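Local coordinates for protein sialyltransferase 0160 (Photobacterium damselae, PDB 4R84) that probably transfers sialic acid from CMP-sialic acid to a galactoside acceptor, as a GT-B glycosyltransferase built from Rossmann-like domains, at residues A[242-247]-A[484-489]; A[394-399]-A[461-466]; A[478-483]-A[494-499]. All coordinates share one frame; numbering follows the deposited sequence.

Contact 1: A[242-247]-A[484-489]; sequences SLYQWK and LVQVML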
ATOM      1  N   SER A 242      10.699  -3.122 -16.059  1.00 20.75           N
ATOM      2  CA  SER A 242       9.826  -3.840 -16.982  1.00 19.89           C
ATOM      3  C   SER A 242       9.212  -2.898 -18.005  1.00 19.75           C
ATOM      4  O   SER A 242       9.095  -3.241 -19.179  1.00 24.07           O
ATOM      5  CB  SER A 242       8.705  -4.573 -16.224  1.00 24.16           C
ATOM      6  OG  SER A 242       9.257  -5.566 -15.376  1.00 30.11           O
ATOM      7  N   LEU A 243       8.807  -1.720 -17.550  1.00 20.46           N
ATOM      8  CA  LEU A 243       8.261  -0.698 -18.435  1.00 17.69           C
ATOM      9  C   LEU A 243       9.331  -0.222 -19.422  1.00 22.96           C
ATOM     10  O   LEU A 243       9.063  -0.063 -20.612  1.00 26.51           O
ATOM     11  CB  LEU A 243       7.702   0.477 -17.618  1.00 17.97           C
ATOM     12  CG  LEU A 243       6.291   0.246 -17.033  1.00 21.93           C
ATOM     13  CD1 LEU A 243       5.966   1.313 -16.005  1.00 23.45           C
ATOM     14  CD2 LEU A 243       5.253   0.220 -18.148  1.00 20.15           C
ATOM     15  N   TYR A 244      10.542  -0.016 -18.919  1.00 21.83           N
ATOM     16  CA  TYR A 244      11.661   0.385 -19.765  1.00 22.11           C
ATOM     17  C   TYR A 244      11.904  -0.619 -20.892  1.00 24.85           C
ATOM     18  O   TYR A 244      12.094  -0.240 -22.051  1.00 29.99           O
ATOM     19  CB  TYR A 244      12.920   0.532 -18.920  1.00 19.47           C
ATOM     20  CG  TYR A 244      14.151   0.864 -19.718  1.00 22.93           C
ATOM     21  CD1 TYR A 244      14.468   2.177 -20.020  1.00 27.75           C
ATOM     22  CD2 TYR A 244      15.001  -0.142 -20.175  1.00 24.78           C
ATOM     23  CE1 TYR A 244      15.606   2.489 -20.769  1.00 27.59           C
ATOM     24  CE2 TYR A 244      16.124   0.159 -20.910  1.00 31.85           C
ATOM     25  CZ  TYR A 244      16.424   1.474 -21.199  1.00 35.97           C
ATOM     26  OH  TYR A 244      17.554   1.761 -21.932  1.00 42.73           O
ATOM     27  N   GLN A 245      11.898  -1.902 -20.544  1.00 23.87           N
ATOM     28  CA  GLN A 245      12.189  -2.950 -21.504  1.00 22.35           C
ATOM     29  C   GLN A 245      11.062  -3.134 -22.509  1.00 26.70           C
ATOM     30  O   GLN A 245      11.268  -3.702 -23.580  1.00 29.52           O
ATOM     31  CB  GLN A 245      12.474  -4.263 -20.769  1.00 27.60           C
ATOM     32  CG  GLN A 245      13.807  -4.262 -20.026  1.00 35.91           C
ATOM     33  CD  GLN A 245      13.986  -5.457 -19.099  1.00 44.77           C
ATOM     34  OE1 GLN A 245      13.018  -6.027 -18.596  1.00 42.56           O
ATOM     35  NE2 GLN A 245      15.236  -5.847 -18.880  1.00 53.01           N
ATOM     36  N   TRP A 246       9.881  -2.616 -22.176  1.00 23.66           N
ATOM     37  CA  TRP A 246       8.668  -2.822 -22.970  1.00 24.12           C
ATOM     38  C   TRP A 246       8.301  -1.604 -23.835  1.00 27.52           C
ATOM     39  O   TRP A 246       7.513  -1.720 -24.781  1.00 30.46           O
ATOM     40  CB  TRP A 246       7.519  -3.177 -22.006  1.00 24.03           C
ATOM     41  CG  TRP A 246       6.140  -3.226 -22.572  1.00 26.73           C
ATOM     42  CD1 TRP A 246       5.534  -4.285 -23.189  1.00 26.51           C
ATOM     43  CD2 TRP A 246       5.163  -2.186 -22.506  1.00 26.05           C
ATOM     44  NE1 TRP A 246       4.243  -3.951 -23.535  1.00 24.93           N
ATOM     45  CE2 TRP A 246       3.992  -2.667 -23.122  1.00 23.45           C
ATOM     46  CE3 TRP A 246       5.172  -0.885 -21.998  1.00 28.65           C
ATOM     47  CZ2 TRP A 246       2.843  -1.889 -23.248  1.00 24.18           C
ATOM     48  CZ3 TRP A 246       4.047  -0.122 -22.123  1.00 21.96           C
ATOM     49  CH2 TRP A 246       2.887  -0.623 -22.743  1.00 23.98           C
ATOM     50  N   LYS A 247       8.885  -0.448 -23.526  1.00 26.04           N
ATOM     51  CA  LYS A 247       8.387   0.827 -24.048  1.00 28.61           C
ATOM     52  C   LYS A 247       8.515   0.961 -25.569  1.00 32.17           C
ATOM     53  O   LYS A 247       7.773   1.730 -26.186  1.00 30.29           O
ATOM     54  CB  LYS A 247       9.092   2.005 -23.362  1.00 25.35           C
ATOM     55  CG  LYS A 247      10.590   2.174 -23.668  1.00 34.06           C
ATOM     56  CD  LYS A 247      11.133   3.417 -22.958  1.00 33.97           C
ATOM     57  CE  LYS A 247      12.655   3.550 -23.059  1.00 33.43           C
ATOM     58  NZ  LYS A 247      13.128   3.540 -24.473  1.00 42.36           N
ATOM     59  N   LEU A 484      18.143  -0.457 -15.308  1.00 23.43           N
ATOM     60  CA  LEU A 484      17.917   0.188 -14.029  1.00 26.22           C
ATOM     61  C   LEU A 484      18.507   1.594 -13.992  1.00 26.65           C
ATOM     62  O   LEU A 484      17.832   2.542 -13.605  1.00 24.93           O
ATOM     63  CB  LEU A 484      18.508  -0.636 -12.892  1.00 27.04           C
ATOM     64  CG  LEU A 484      18.206  -0.061 -11.509  1.00 32.46           C
ATOM     65  CD1 LEU A 484      16.705   0.011 -11.274  1.00 32.53           C
ATOM     66  CD2 LEU A 484      18.878  -0.902 -10.428  1.00 36.77           C
ATOM     67  N   VAL A 485      19.760   1.739 -14.411  1.00 22.18           N
ATOM     68  CA  VAL A 485      20.380   3.061 -14.368  1.00 23.34           C
ATOM     69  C   VAL A 485      19.727   4.002 -15.382  1.00 18.14           C
ATOM     70  O   VAL A 485      19.474   5.171 -15.079  1.00 21.91           O
ATOM     71  CB  VAL A 485      21.894   2.966 -14.606  1.00 23.46           C
ATOM     72  CG1 VAL A 485      22.512   4.351 -14.746  1.00 25.42           C
ATOM     73  CG2 VAL A 485      22.541   2.204 -13.458  1.00 22.49           C
ATOM     74  N   GLN A 486      19.415   3.488 -16.568  1.00 19.16           N
ATOM     75  CA  GLN A 486      18.765   4.318 -17.585  1.00 20.71           C
ATOM     76  C   GLN A 486      17.446   4.886 -17.063  1.00 20.59           C
ATOM     77  O   GLN A 486      17.123   6.054 -17.312  1.00 23.06           O
ATOM     78  CB  GLN A 486      18.538   3.519 -18.875  1.00 21.46           C
ATOM     79  CG  GLN A 486      19.832   3.266 -19.681  1.00 26.07           C
ATOM     80  CD  GLN A 486      20.533   4.549 -20.071  1.00 29.52           C
ATOM     81  OE1 GLN A 486      19.948   5.411 -20.726  1.00 34.72           O
ATOM     82  NE2 GLN A 486      21.791   4.687 -19.669  1.00 31.12           N
ATOM     83  N   VAL A 487      16.700   4.072 -16.317  1.00 24.82           N
ATOM     84  CA  VAL A 487      15.455   4.546 -15.713  1.00 23.15           C
ATOM     85  C   VAL A 487      15.703   5.603 -14.646  1.00 21.39           C
ATOM     86  O   VAL A 487      15.053   6.650 -14.641  1.00 23.31           O
ATOM     87  CB  VAL A 487      14.656   3.377 -15.099  1.00 24.82           C
ATOM     88  CG1 VAL A 487      13.525   3.891 -14.205  1.00 27.19           C
ATOM     89  CG2 VAL A 487      14.147   2.474 -16.198  1.00 27.99           C
ATOM     90  N   MET A 488      16.678   5.363 -13.773  1.00 20.33           N
ATOM     91  CA  MET A 488      16.982   6.310 -12.715  1.00 23.92           C
ATOM     92  C   MET A 488      17.489   7.638 -13.277  1.00 21.18           C
ATOM     93  O   MET A 488      17.179   8.702 -12.733  1.00 24.52           O
ATOM     94  CB  MET A 488      18.018   5.720 -11.762  1.00 24.87           C
ATOM     95  CG  MET A 488      17.584   4.411 -11.156  1.00 27.98           C
ATOM     96  SD  MET A 488      18.757   3.844  -9.912  1.00 33.55           S
ATOM     97  CE  MET A 488      18.381   4.970  -8.604  1.00 28.68           C
ATOM     98  N   LEU A 489      18.263   7.581 -14.360  1.00 23.95           N
ATOM     99  CA  LEU A 489      18.713   8.801 -15.028  1.00 18.94           C
ATOM    100  C   LEU A 489      17.535   9.595 -15.595  1.00 23.42           C
ATOM    101  O   LEU A 489      17.454  10.801 -15.400  1.00 26.07           O
ATOM    102  CB  LEU A 489      19.724   8.468 -16.132  1.00 24.34           C
ATOM    103  CG  LEU A 489      21.116   7.995 -15.677  1.00 24.40           C
ATOM    104  CD1 LEU A 489      21.912   7.438 -16.844  1.00 26.10           C
ATOM    105  CD2 LEU A 489      21.908   9.106 -14.999  1.00 23.86           C
TER
HETATM  106  O   HOH W   1      18.047   4.139 -22.736  1.00 39.84           O

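Contact 2: A[394-399]-A[461-466]; sequences YYLGKD and KVNFIV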
ATOM      1  N   TYR A 394      34.916  10.786  -4.255  1.00 39.16           N
ATOM      2  CA  TYR A 394      33.546  10.395  -3.955  1.00 39.13           C
ATOM      3  C   TYR A 394      33.138  10.787  -2.543  1.00 32.90           C
ATOM      4  O   TYR A 394      32.178  10.256  -1.983  1.00 33.73           O
ATOM      5  CB  TYR A 394      33.399   8.894  -4.173  1.00 38.55           C
ATOM      6  CG  TYR A 394      33.981   8.516  -5.507  1.00 51.91           C
ATOM      7  CD1 TYR A 394      33.305   8.795  -6.689  1.00 50.49           C
ATOM      8  CD2 TYR A 394      35.221   7.891  -5.588  1.00 63.54           C
ATOM      9  CE1 TYR A 394      33.851   8.467  -7.917  1.00 55.64           C
ATOM     10  CE2 TYR A 394      35.773   7.554  -6.811  1.00 65.24           C
ATOM     11  CZ  TYR A 394      35.084   7.841  -7.970  1.00 60.52           C
ATOM     12  OH  TYR A 394      35.634   7.504  -9.182  1.00 59.89           O
ATOM     13  N   TYR A 395      33.870  11.739  -1.983  1.00 28.23           N
ATOM     14  CA  TYR A 395      33.513  12.361  -0.718  1.00 28.02           C
ATOM     15  C   TYR A 395      32.064  12.823  -0.777  1.00 27.55           C
ATOM     16  O   TYR A 395      31.610  13.318  -1.808  1.00 25.18           O
ATOM     17  CB  TYR A 395      34.462  13.531  -0.452  1.00 23.72           C
ATOM     18  CG  TYR A 395      34.235  14.332   0.813  1.00 27.14           C
ATOM     19  CD1 TYR A 395      34.098  13.712   2.046  1.00 32.00           C
ATOM     20  CD2 TYR A 395      34.239  15.721   0.778  1.00 31.10           C
ATOM     21  CE1 TYR A 395      33.919  14.451   3.200  1.00 28.35           C
ATOM     22  CE2 TYR A 395      34.071  16.463   1.924  1.00 29.74           C
ATOM     23  CZ  TYR A 395      33.913  15.828   3.131  1.00 33.63           C
ATOM     24  OH  TYR A 395      33.737  16.573   4.277  1.00 36.42           O
ATOM     25  N   LEU A 396      31.318  12.600   0.301  1.00 25.68           N
ATOM     26  CA  LEU A 396      29.905  12.992   0.332  1.00 23.39           C
ATOM     27  C   LEU A 396      29.727  14.495   0.134  1.00 29.49           C
ATOM     28  O   LEU A 396      28.648  14.943  -0.238  1.00 33.35           O
ATOM     29  CB  LEU A 396      29.245  12.558   1.651  1.00 26.40           C
ATOM     30  CG  LEU A 396      29.048  11.069   1.962  1.00 31.19           C
ATOM     31  CD1 LEU A 396      28.576  10.911   3.392  1.00 38.60           C
ATOM     32  CD2 LEU A 396      28.033  10.422   1.023  1.00 28.46           C
ATOM     33  N   GLY A 397      30.778  15.274   0.403  1.00 30.30           N
ATOM     34  CA  GLY A 397      30.747  16.715   0.185  1.00 37.22           C
ATOM     35  C   GLY A 397      30.877  17.576   1.436  1.00 36.08           C
ATOM     36  O   GLY A 397      31.236  18.754   1.368  1.00 32.91           O
ATOM     37  N   LYS A 398      30.566  16.993   2.585  1.00 30.38           N
ATOM     38  CA  LYS A 398      30.744  17.664   3.867  1.00 34.98           C
ATOM     39  C   LYS A 398      30.782  16.623   4.980  1.00 27.61           C
ATOM     40  O   LYS A 398      30.675  15.432   4.711  1.00 26.99           O
ATOM     41  CB  LYS A 398      29.645  18.701   4.104  1.00 37.20           C
ATOM     42  CG  LYS A 398      28.246  18.214   3.856  1.00 35.50           C
ATOM     43  CD  LYS A 398      27.261  19.348   4.050  1.00 39.91           C
ATOM     44  CE  LYS A 398      25.878  18.974   3.583  1.00 48.62           C
ATOM     45  NZ  LYS A 398      24.927  20.101   3.787  1.00 55.33           N
ATOM     46  N   ASP A 399      30.987  17.061   6.217  1.00 31.18           N
ATOM     47  CA  ASP A 399      31.030  16.137   7.349  1.00 28.73           C
ATOM     48  C   ASP A 399      29.632  15.722   7.768  1.00 29.94           C
ATOM     49  O   ASP A 399      28.784  16.578   8.001  1.00 26.92           O
ATOM     50  CB  ASP A 399      31.775  16.763   8.531  1.00 27.71           C
ATOM     51  CG  ASP A 399      33.215  17.090   8.196  1.00 45.20           C
ATOM     52  OD1 ASP A 399      33.851  16.280   7.483  1.00 46.92           O
ATOM     53  OD2 ASP A 399      33.699  18.161   8.628  1.00 56.30           O
ATOM     54  N   LYS A 461      18.385  13.940  -1.723  1.00 22.50           N
ATOM     55  CA  LYS A 461      18.910  13.167  -0.605  1.00 20.03           C
ATOM     56  C   LYS A 461      19.737  11.957  -1.069  1.00 28.49           C
ATOM     57  O   LYS A 461      20.324  11.247  -0.254  1.00 29.70           O
ATOM     58  CB  LYS A 461      17.755  12.714   0.306  1.00 20.58           C
ATOM     59  CG  LYS A 461      17.163  13.816   1.169  1.00 26.01           C
ATOM     60  CD  LYS A 461      16.039  13.272   2.048  1.00 30.50           C
ATOM     61  CE  LYS A 461      15.369  14.374   2.852  1.00 35.04           C
ATOM     62  NZ  LYS A 461      16.248  14.904   3.914  1.00 44.43           N
ATOM     63  N   VAL A 462      19.795  11.724  -2.375  1.00 23.30           N
ATOM     64  CA  VAL A 462      20.608  10.630  -2.887  1.00 20.65           C
ATOM     65  C   VAL A 462      21.999  11.117  -3.263  1.00 24.07           C
ATOM     66  O   VAL A 462      22.143  11.927  -4.170  1.00 29.02           O
ATOM     67  CB  VAL A 462      19.953   9.969  -4.119  1.00 27.23           C
ATOM     68  CG1 VAL A 462      20.846   8.874  -4.676  1.00 31.04           C
ATOM     69  CG2 VAL A 462      18.581   9.419  -3.753  1.00 24.42           C
ATOM     70  N   ASN A 463      23.023  10.612  -2.580  1.00 22.00           N
ATOM     71  CA  ASN A 463      24.380  11.107  -2.838  1.00 24.81           C
ATOM     72  C   ASN A 463      25.090  10.353  -3.960  1.00 29.20           C
ATOM     73  O   ASN A 463      25.463  10.942  -4.977  1.00 31.98           O
ATOM     74  CB  ASN A 463      25.224  11.037  -1.568  1.00 29.54           C
ATOM     75  CG  ASN A 463      26.303  12.107  -1.532  1.00 35.99           C
ATOM     76  OD1 ASN A 463      27.250  12.069  -2.312  1.00 31.44           O
ATOM     77  ND2 ASN A 463      26.167  13.061  -0.612  1.00 32.94           N
ATOM     78  N   PHE A 464      25.277   9.051  -3.779  1.00 24.63           N
ATOM     79  CA  PHE A 464      25.798   8.190  -4.842  1.00 22.04           C
ATOM     80  C   PHE A 464      25.239   6.794  -4.659  1.00 25.22           C
ATOM     81  O   PHE A 464      24.790   6.430  -3.570  1.00 22.47           O
ATOM     82  CB  PHE A 464      27.334   8.129  -4.868  1.00 20.41           C
ATOM     83  CG  PHE A 464      27.962   7.550  -3.626  1.00 20.92           C
ATOM     84  CD1 PHE A 464      28.018   6.174  -3.428  1.00 20.22           C
ATOM     85  CD2 PHE A 464      28.553   8.376  -2.687  1.00 28.34           C
ATOM     86  CE1 PHE A 464      28.602   5.643  -2.303  1.00 23.38           C
ATOM     87  CE2 PHE A 464      29.156   7.851  -1.563  1.00 27.90           C
ATOM     88  CZ  PHE A 464      29.193   6.484  -1.370  1.00 28.41           C
ATOM     89  N   ILE A 465      25.287   6.020  -5.734  1.00 19.49           N
ATOM     90  CA  ILE A 465      24.830   4.641  -5.715  1.00 18.27           C
ATOM     91  C   ILE A 465      25.880   3.719  -6.301  1.00 19.61           C
ATOM     92  O   ILE A 465      26.422   3.991  -7.378  1.00 22.68           O
ATOM     93  CB  ILE A 465      23.540   4.492  -6.495  1.00 16.19           C
ATOM     94  CG1 ILE A 465      22.465   5.379  -5.871  1.00 24.58           C
ATOM     95  CG2 ILE A 465      23.080   3.062  -6.448  1.00 20.36           C
ATOM     96  CD1 ILE A 465      21.128   5.270  -6.552  1.00 34.32           C
ATOM     97  N   VAL A 466      26.164   2.629  -5.592  1.00 20.31           N
ATOM     98  CA  VAL A 466      27.190   1.688  -6.017  1.00 19.44           C
ATOM     99  C   VAL A 466      26.601   0.436  -6.639  1.00 18.78           C
ATOM    100  O   VAL A 466      25.768  -0.232  -6.024  1.00 20.00           O
ATOM    101  CB  VAL A 466      28.064   1.278  -4.842  1.00 22.31           C
ATOM    102  CG1 VAL A 466      29.086   0.236  -5.290  1.00 18.09           C
ATOM    103  CG2 VAL A 466      28.759   2.512  -4.267  1.00 26.83           C
TER
HETATM  104  O   HOH W   2      29.693  11.300  -4.024  1.00 53.83           O
HETATM  105  O   HOH W   3      28.949  14.025  -3.184  1.00 35.70           O

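Contact 3: A[478-483]-A[494-499]; sequences EALKSP and VKEKDV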
ATOM      1  N   GLU A 478      29.097  -0.921 -18.064  1.00 23.25           N
ATOM      2  CA  GLU A 478      27.949  -1.807 -18.127  1.00 23.36           C
ATOM      3  C   GLU A 478      26.866  -1.379 -17.138  1.00 22.16           C
ATOM      4  O   GLU A 478      25.685  -1.517 -17.427  1.00 24.70           O
ATOM      5  CB  GLU A 478      28.387  -3.258 -17.887  1.00 27.13           C
ATOM      6  CG  GLU A 478      29.166  -3.804 -19.092  1.00 31.44           C
ATOM      7  CD  GLU A 478      29.772  -5.175 -18.866  1.00 41.36           C
ATOM      8  OE1 GLU A 478      29.491  -5.796 -17.820  1.00 36.01           O
ATOM      9  OE2 GLU A 478      30.535  -5.632 -19.748  1.00 34.30           O
ATOM     10  N   ALA A 479      27.257  -0.826 -15.994  1.00 24.83           N
ATOM     11  CA  ALA A 479      26.255  -0.310 -15.055  1.00 27.58           C
ATOM     12  C   ALA A 479      25.495   0.855 -15.683  1.00 25.24           C
ATOM     13  O   ALA A 479      24.266   0.893 -15.635  1.00 26.74           O
ATOM     14  CB  ALA A 479      26.894   0.121 -13.755  1.00 25.82           C
ATOM     15  N   LEU A 480      26.226   1.795 -16.279  1.00 24.11           N
ATOM     16  CA  LEU A 480      25.596   2.985 -16.847  1.00 22.94           C
ATOM     17  C   LEU A 480      24.579   2.630 -17.927  1.00 32.49           C
ATOM     18  O   LEU A 480      23.570   3.310 -18.074  1.00 27.53           O
ATOM     19  CB  LEU A 480      26.646   3.936 -17.420  1.00 22.09           C
ATOM     20  CG  LEU A 480      27.469   4.703 -16.388  1.00 28.37           C
ATOM     21  CD1 LEU A 480      28.627   5.415 -17.059  1.00 32.73           C
ATOM     22  CD2 LEU A 480      26.571   5.703 -15.674  1.00 27.28           C
ATOM     23  N   LYS A 481      24.843   1.565 -18.677  1.00 26.34           N
ATOM     24  CA  LYS A 481      23.972   1.193 -19.789  1.00 30.21           C
ATOM     25  C   LYS A 481      22.813   0.282 -19.362  1.00 35.11           C
ATOM     26  O   LYS A 481      21.922  -0.019 -20.158  1.00 29.07           O
ATOM     27  CB  LYS A 481      24.779   0.509 -20.894  1.00 32.14           C
ATOM     28  CG  LYS A 481      25.837   1.384 -21.565  1.00 44.95           C
ATOM     29  CD  LYS A 481      26.606   0.580 -22.616  1.00 51.49           C
ATOM     30  CE  LYS A 481      27.712   1.398 -23.293  1.00 59.28           C
ATOM     31  NZ  LYS A 481      29.013   1.337 -22.566  1.00 61.44           N
ATOM     32  N   SER A 482      22.824  -0.164 -18.114  1.00 27.72           N
ATOM     33  CA  SER A 482      21.777  -1.069 -17.643  1.00 28.26           C
ATOM     34  C   SER A 482      20.415  -0.377 -17.616  1.00 23.88           C
ATOM     35  O   SER A 482      20.335   0.832 -17.399  1.00 24.42           O
ATOM     36  CB  SER A 482      22.109  -1.616 -16.253  1.00 23.60           C
ATOM     37  OG  SER A 482      21.997  -0.614 -15.259  1.00 23.49           O
ATOM     38  N   PRO A 483      19.341  -1.154 -17.833  1.00 29.00           N
ATOM     39  CA  PRO A 483      17.968  -0.644 -17.740  1.00 28.24           C
ATOM     40  C   PRO A 483      17.711   0.102 -16.433  1.00 26.08           C
ATOM     41  O   PRO A 483      17.165   1.199 -16.462  1.00 23.84           O
ATOM     42  CB  PRO A 483      17.119  -1.913 -17.830  1.00 25.61           C
ATOM     43  CG  PRO A 483      17.928  -2.822 -18.680  1.00 30.29           C
ATOM     44  CD  PRO A 483      19.386  -2.533 -18.347  1.00 25.78           C
ATOM     45  N   VAL A 494      19.383   9.955 -10.132  1.00 21.37           N
ATOM     46  CA  VAL A 494      20.824  10.154 -10.160  1.00 22.11           C
ATOM     47  C   VAL A 494      21.244  10.777 -11.485  1.00 24.35           C
ATOM     48  O   VAL A 494      20.522  10.703 -12.483  1.00 23.81           O
ATOM     49  CB  VAL A 494      21.593   8.829  -9.983  1.00 20.35           C
ATOM     50  CG1 VAL A 494      21.395   8.262  -8.604  1.00 26.85           C
ATOM     51  CG2 VAL A 494      21.166   7.839 -11.032  1.00 26.20           C
ATOM     52  N   LYS A 495      22.433  11.372 -11.475  1.00 22.67           N
ATOM     53  CA  LYS A 495      23.142  11.719 -12.690  1.00 24.11           C
ATOM     54  C   LYS A 495      24.278  10.709 -12.872  1.00 25.44           C
ATOM     55  O   LYS A 495      24.589   9.954 -11.951  1.00 23.42           O
ATOM     56  CB  LYS A 495      23.666  13.153 -12.606  1.00 23.42           C
ATOM     57  CG  LYS A 495      22.556  14.178 -12.531  1.00 30.30           C
ATOM     58  CD  LYS A 495      23.099  15.599 -12.534  1.00 30.18           C
ATOM     59  CE  LYS A 495      21.955  16.593 -12.658  1.00 36.51           C
ATOM     60  NZ  LYS A 495      21.056  16.543 -11.468  1.00 43.69           N
ATOM     61  N   GLU A 496      24.887  10.683 -14.051  1.00 22.93           N
ATOM     62  CA  GLU A 496      25.887   9.670 -14.345  1.00 22.23           C
ATOM     63  C   GLU A 496      27.035   9.671 -13.347  1.00 25.01           C
ATOM     64  O   GLU A 496      27.533   8.608 -12.979  1.00 24.45           O
ATOM     65  CB  GLU A 496      26.439   9.844 -15.758  1.00 33.23           C
ATOM     66  CG  GLU A 496      25.504   9.335 -16.834  1.00 42.07           C
ATOM     67  CD  GLU A 496      26.226   9.065 -18.139  1.00 60.74           C
ATOM     68  OE1 GLU A 496      25.622   8.429 -19.031  1.00 70.67           O
ATOM     69  OE2 GLU A 496      27.404   9.467 -18.260  1.00 54.50           O
ATOM     70  N   LYS A 497      27.425  10.863 -12.893  1.00 23.84           N
ATOM     71  CA  LYS A 497      28.506  11.009 -11.925  1.00 24.95           C
ATOM     72  C   LYS A 497      28.202  10.329 -10.584  1.00 26.27           C
ATOM     73  O   LYS A 497      29.110  10.080  -9.790  1.00 28.07           O
ATOM     74  CB  LYS A 497      28.790  12.494 -11.669  1.00 35.45           C
ATOM     75  CG  LYS A 497      27.929  12.976 -10.518  1.00 40.08           C
ATOM     76  CD  LYS A 497      28.119  14.381 -10.098  1.00 46.33           C
ATOM     77  CE  LYS A 497      27.297  14.601  -8.840  1.00 45.97           C
ATOM     78  NZ  LYS A 497      27.764  13.790  -7.689  1.00 56.17           N
ATOM     79  N   ASP A 498      26.922  10.060 -10.315  1.00 21.76           N
ATOM     80  CA  ASP A 498      26.508   9.459  -9.058  1.00 19.28           C
ATOM     81  C   ASP A 498      26.571   7.937  -9.128  1.00 21.65           C
ATOM     82  O   ASP A 498      26.429   7.267  -8.110  1.00 26.66           O
ATOM     83  CB  ASP A 498      25.080   9.877  -8.688  1.00 20.38           C
ATOM     84  CG  ASP A 498      24.931  11.383  -8.556  1.00 28.44           C
ATOM     85  OD1 ASP A 498      25.832  12.004  -7.963  1.00 31.31           O
ATOM     86  OD2 ASP A 498      23.924  11.943  -9.054  1.00 35.89           O
ATOM     87  N   VAL A 499      26.750   7.404 -10.329  1.00 22.16           N
ATOM     88  CA  VAL A 499      26.740   5.963 -10.536  1.00 24.02           C
ATOM     89  C   VAL A 499      28.151   5.398 -10.451  1.00 18.30           C
ATOM     90  O   VAL A 499      29.031   5.719 -11.284  1.00 20.32           O
ATOM     91  CB  VAL A 499      26.110   5.598 -11.892  1.00 25.14           C
ATOM     92  CG1 VAL A 499      26.142   4.094 -12.098  1.00 29.46           C
ATOM     93  CG2 VAL A 499      24.679   6.098 -11.952  1.00 25.19           C
TER

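Contact 1: A[242-247]-A[484-489]
Apolar contact between Tyr244 and Val487 brings helix 237-246 against helix 483-490. Methyl CG2 of Val487 lies 3.6 Å from Tyr244 CB and also approaches CG and CD1 of the ring, so it sits where the ring joins its stem, oblique to the ring plane. With CG opposite the backbone N (chi1 177°), the phenol side chain extends toward helix 483-490. It slides past the valine in the reverse direction, and its far half reaches Gln486: Tyr244 CE1 is 3.6 Å from Gln486 CB, and Tyr244 OH is 3.5 Å from Gln486 CG.

The two segments are 237 residues apart in sequence, and the contact probably joins the N-terminal and C-terminal halves of the GT-B fold. The side chain of Val487 is about 12 Å from the bound CMP-3-fluoro-N-acetylneuraminic acid. Tyr299 of helix 299-302 touches both Tyr244 and Val487, extending the apolar patch.

Polar contact is indirect. A water in the plane of the Tyr244 ring, at its edge, lies 2.6 Å from Tyr244 OH and donates to Gln486 OE1 over 3.0 Å. The glutamine chain bends at chi2 (-58°), and its amide plane is turned 55° from the ring. While OE1 takes the water, NE2 of the same amide is hydrogen-bonded to Leu480 O; the two partners together are consistent with the amide orientation modelled.

Contact 2: A[394-399]-A[461-466]
Asn463 grips the loop 394-399 through its amide: ND2 donates to Leu396 O over 3.1 Å, nearly straight at 166°. The hydrogen bond arrives in the carbonyl plane on a lone pair, and the oxygen lies only 9° out of the asparagine amide plane. Asn463 can present its amide in this way because CG is swung to the side away from its backbone N (chi1 -151°). Thr445 OG1 is a second hydrogen-bond partner of ND2. On the other end of the amide, two waters lie at OD1, probably as donors, one 2.7 Å away that also reaches Tyr395 O, the other weakly linked to Tyr394 O.

Leu396 brings its methyl CD2 to 3.5 Å from Asn463 CG, crossing the amide at a slant. The same methyl lies 3.8 Å from Phe464 CE2, oblique to that ring.

The contact thereby packs the loop between helix 373-388 and strand 401-405 on strand 462-468, probably within the parallel-stranded, Rossmann-like C-terminal half of the GT-B fold. Phe464 also packs on Val383 and Ala387 of helix 373-388 and on Leu500 of strand 499-502, while Ala447 of strand 445-447 touches Leu396, Asn463 and Phe464.

Contact 3: A[478-483]-A[494-499]
Leu480, on helix 476-481, meets Glu496 and Val499 through one methyl, CD2. With CG opposite the carbonyl carbon (chi1 -74°), the leucine reaches across toward segment 494-499. One residue earlier, Ala479 O accepts both Ser482 OG, at 2.7 Å, and Ser482 N, and Ser482 is the N-cap of helix 483-490.

Along segment 494-499, Lys495 contributes through its backbone. Its N donates to Asp498 OD2 over 2.9 Å at 171°, meeting the carboxylate on its anti side and 27° out of its plane. This bond spans the 3-10 turn 496-498, which is also closed by the backbone bond from Asp498 N to Lys495 O. Glu496 follows, and it is the aliphatic part of its side chain that touches: Glu496 CG lies 4.0 Å from Leu480 CD2, with CB and CD only slightly farther. Lys497 turns away from the helix and forms a salt bridge, its NZ 2.6 Å from Asp498 OD1, nearly along the C-O axis. Asp498 thus holds the turn with one oxygen and carries the lysine with the other. Val499, at the start of strand 499-502, completes the apolar patch. Its CB is 3.8 Å from Leu480 CD2, the two side chains crossing at a slant, and its CG1 comes within 4.4 Å of Ala479 CB.

Helix 476-481 thus packs on the start of strand 499-502, which Val485 of helix 483-490 also touches. Strands 462-468 and 499-502 are parallel neighbours linked through these two helices, a beta-alpha-beta crossover near the C-terminus of the chain.

Overall arrangement
Contact 3 is the buried one, three of its four touching residues being enclosed, whereas contacts 1 and 2 are partly buried. Their chemistry differs accordingly: contact 3 has apolar packing and no hydrogen bond across it, contact 1 adds a water bridge, and contact 2 combines a direct amide-to-carbonyl bond with two waters. Contacts 1 and 3 have centres about 12 Å apart and involve helices 476-481 and 483-490, which follow each other in the chain. Contacts 2 and 3 meet where Ile465 N lies 2.9 Å from Asp498 O, beside paired strands 462-468 and 499-502. Met488 packs against Ile465, joining contact 1 to contact 2.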